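Local coordinates for protein transcriptional regulator, Crp/Fnr family (PDB 3DV8) that probably regulates transcription as a dimeric Crp/Fnr-family factor, coupling an effector-sensing cyclic nucleotide-binding-type domain to a DNA-binding helix-turn-helix domain, at residues L55-L60 with F91-E96. Sequence-based numbering, arbitrary orientation.
Sequences LRTYIL and FEVTIE
The Y58 ring lies between T94 and R56. T94 CB sits over one face, 3.9 Å from the ring centroid and 18° off its normal, a CH-pi contact; R56 NH1 lies 3.3 Å above the opposite face. Y58 CG stands between the backbone N and the carbonyl carbon (chi1 66°), and the end of the side chain comes nearer strand 94-97. The Y58 OH lies 2.8 Å from E96 OE1, at best a weak hydrogen bond, since its one proton has another acceptor within reach. E96 crosses the tyrosine at about a right angle; its other oxygen, OE2, meets the edge of the R56 guanidinium near its plane in a salt bridge, NH1 to OE2 3.3 Å, whose N-H...O bond is weak. An alanine in place of Y58 would probably open a gap between T94 and the guanidinium and leave E96 OE1 without its phenolic neighbour. Second-shell partners position the arginine: E66 pairs with NH1 and T68 bonds NE. Beneath this cluster, the backbones pair antiparallel, with Y58 N to T94 O at 2.8 Å and T94 N to Y58 O at 2.7 Å, and R56 is paired likewise with E96. On the other sheet face T57 OG1 lies 3.6 Å from I95 CG1, while its CG2 meets V93. With strands 36-39 and 66-72 flanking the pair, this is the centre of one antiparallel sheet of the cupin-like beta-roll that characterises cyclic nucleotide-binding domains.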
loop_
_atom_site.group_PDB
_atom_site.type_symbol
_atom_site.label_atom_id
_atom_site.label_comp_id
_atom_site.label_asym_id
_atom_site.label_seq_id
_atom_site.Cartn_x
_atom_site.Cartn_y
_atom_site.Cartn_z
ATOM N N LEU A 55 6.084 7.939 -16.334
ATOM C CA LEU A 55 6.437 8.453 -15.005
ATOM C C LEU A 55 6.679 7.285 -14.061
ATOM O O LEU A 55 6.107 6.197 -14.229
ATOM C CB LEU A 55 5.341 9.356 -14.431
ATOM C CG LEU A 55 4.952 10.608 -15.226
ATOM C CD1 LEU A 55 3.844 11.368 -14.478
ATOM C CD2 LEU A 55 6.160 11.524 -15.498
ATOM N N ARG A 56 7.519 7.533 -13.063
ATOM C CA ARG A 56 7.900 6.537 -12.085
ATOM C C ARG A 56 7.729 7.076 -10.656
ATOM O O ARG A 56 8.431 8.023 -10.269
ATOM C CB ARG A 56 9.359 6.199 -12.333
ATOM C CG ARG A 56 9.939 5.115 -11.446
ATOM C CD ARG A 56 11.366 5.432 -11.062
ATOM N NE ARG A 56 11.853 4.507 -10.041
ATOM C CZ ARG A 56 12.960 4.667 -9.323
ATOM N NH1 ARG A 56 13.696 5.764 -9.432
ATOM N NH2 ARG A 56 13.285 3.736 -8.434
ATOM N N THR A 57 6.811 6.463 -9.889
ATOM C CA THR A 57 6.588 6.798 -8.482
ATOM C C THR A 57 7.438 5.844 -7.651
ATOM O O THR A 57 7.343 4.641 -7.809
ATOM C CB THR A 57 5.122 6.703 -8.091
ATOM O OG1 THR A 57 4.395 7.650 -8.871
ATOM C CG2 THR A 57 4.919 7.019 -6.594
ATOM N N TYR A 58 8.288 6.402 -6.791
ATOM C CA TYR A 58 9.175 5.622 -5.935
ATOM C C TYR A 58 9.396 6.271 -4.569
ATOM O O TYR A 58 8.982 7.421 -4.321
ATOM C CB TYR A 58 10.513 5.380 -6.648
ATOM C CG TYR A 58 11.391 6.602 -6.924
ATOM C CD1 TYR A 58 11.053 7.535 -7.921
ATOM C CD2 TYR A 58 12.603 6.784 -6.241
ATOM C CE1 TYR A 58 11.881 8.645 -8.201
ATOM C CE2 TYR A 58 13.430 7.886 -6.506
ATOM C CZ TYR A 58 13.067 8.810 -7.491
ATOM O OH TYR A 58 13.885 9.885 -7.742
ATOM N N ILE A 59 10.025 5.502 -3.684
ATOM C CA ILE A 59 10.362 5.965 -2.347
ATOM C C ILE A 59 11.861 5.813 -2.150
ATOM O O ILE A 59 12.477 4.937 -2.744
ATOM C CB ILE A 59 9.513 5.274 -1.242
ATOM C CG1 ILE A 59 9.709 3.746 -1.210
ATOM C CG2 ILE A 59 8.042 5.637 -1.442
ATOM C CD1 ILE A 59 8.977 3.064 -0.067
ATOM N N LEU A 60 12.421 6.695 -1.329
ATOM C CA LEU A 60 13.842 6.752 -1.025
ATOM C C LEU A 60 14.055 6.544 0.466
ATOM O O LEU A 60 13.360 7.162 1.274
ATOM C CB LEU A 60 14.410 8.130 -1.424
ATOM C CG LEU A 60 14.970 8.336 -2.833
ATOM C CD1 LEU A 60 14.930 9.802 -3.218
ATOM C CD2 LEU A 60 16.399 7.792 -2.921
ATOM N N PHE A 91 2.460 9.717 3.993
ATOM C CA PHE A 91 3.688 9.154 3.414
ATOM C C PHE A 91 4.075 10.011 2.217
ATOM O O PHE A 91 3.205 10.590 1.543
ATOM C CB PHE A 91 3.523 7.687 2.985
ATOM C CG PHE A 91 2.493 7.461 1.902
ATOM C CD1 PHE A 91 1.130 7.410 2.217
ATOM C CD2 PHE A 91 2.879 7.266 0.575
ATOM C CE1 PHE A 91 0.151 7.181 1.219
ATOM C CE2 PHE A 91 1.916 7.034 -0.444
ATOM C CZ PHE A 91 0.551 6.993 -0.121
ATOM N N GLU A 92 5.373 10.089 1.963
ATOM C CA GLU A 92 5.883 10.849 0.835
ATOM C C GLU A 92 6.472 9.928 -0.238
ATOM O O GLU A 92 6.979 8.841 0.057
ATOM C CB GLU A 92 6.786 12.028 1.261
ATOM C CG GLU A 92 7.584 11.864 2.536
ATOM C CD GLU A 92 8.424 13.079 2.898
ATOM O OE1 GLU A 92 8.301 14.153 2.266
ATOM O OE2 GLU A 92 9.228 12.937 3.842
ATOM N N VAL A 93 6.307 10.351 -1.489
ATOM C CA VAL A 93 6.781 9.628 -2.663
ATOM C C VAL A 93 7.485 10.606 -3.595
ATOM O O VAL A 93 7.207 11.813 -3.551
ATOM C CB VAL A 93 5.605 8.933 -3.432
ATOM C CG1 VAL A 93 4.877 7.933 -2.526
ATOM C CG2 VAL A 93 4.619 9.957 -4.015
ATOM N N THR A 94 8.403 10.082 -4.408
ATOM C CA THR A 94 9.101 10.855 -5.430
ATOM C C THR A 94 8.577 10.364 -6.789
ATOM O O THR A 94 8.483 9.154 -7.021
ATOM C CB THR A 94 10.632 10.742 -5.297
ATOM O OG1 THR A 94 11.015 11.246 -4.011
ATOM C CG2 THR A 94 11.358 11.555 -6.384
ATOM N N ILE A 95 8.196 11.311 -7.654
ATOM C CA ILE A 95 7.682 11.018 -8.998
ATOM C C ILE A 95 8.615 11.698 -9.996
ATOM O O ILE A 95 8.915 12.897 -9.845
ATOM C CB ILE A 95 6.228 11.505 -9.216
ATOM C CG1 ILE A 95 5.310 11.055 -8.057
ATOM C CG2 ILE A 95 5.698 10.970 -10.541
ATOM C CD1 ILE A 95 3.937 11.680 -8.072
ATOM N N GLU A 96 9.088 10.932 -10.984
ATOM C CA GLU A 96 9.990 11.453 -12.015
ATOM C C GLU A 96 9.680 10.884 -13.399
ATOM O O GLU A 96 9.096 9.802 -13.506
ATOM C CB GLU A 96 11.445 11.152 -11.632
ATOM C CG GLU A 96 11.826 9.668 -11.694
ATOM C CD GLU A 96 13.248 9.372 -11.252
ATOM O OE1 GLU A 96 13.879 10.207 -10.569
ATOM O OE2 GLU A 96 13.727 8.272 -11.585
HETATM O O HOH W 1 10.185 8.746 -0.316
#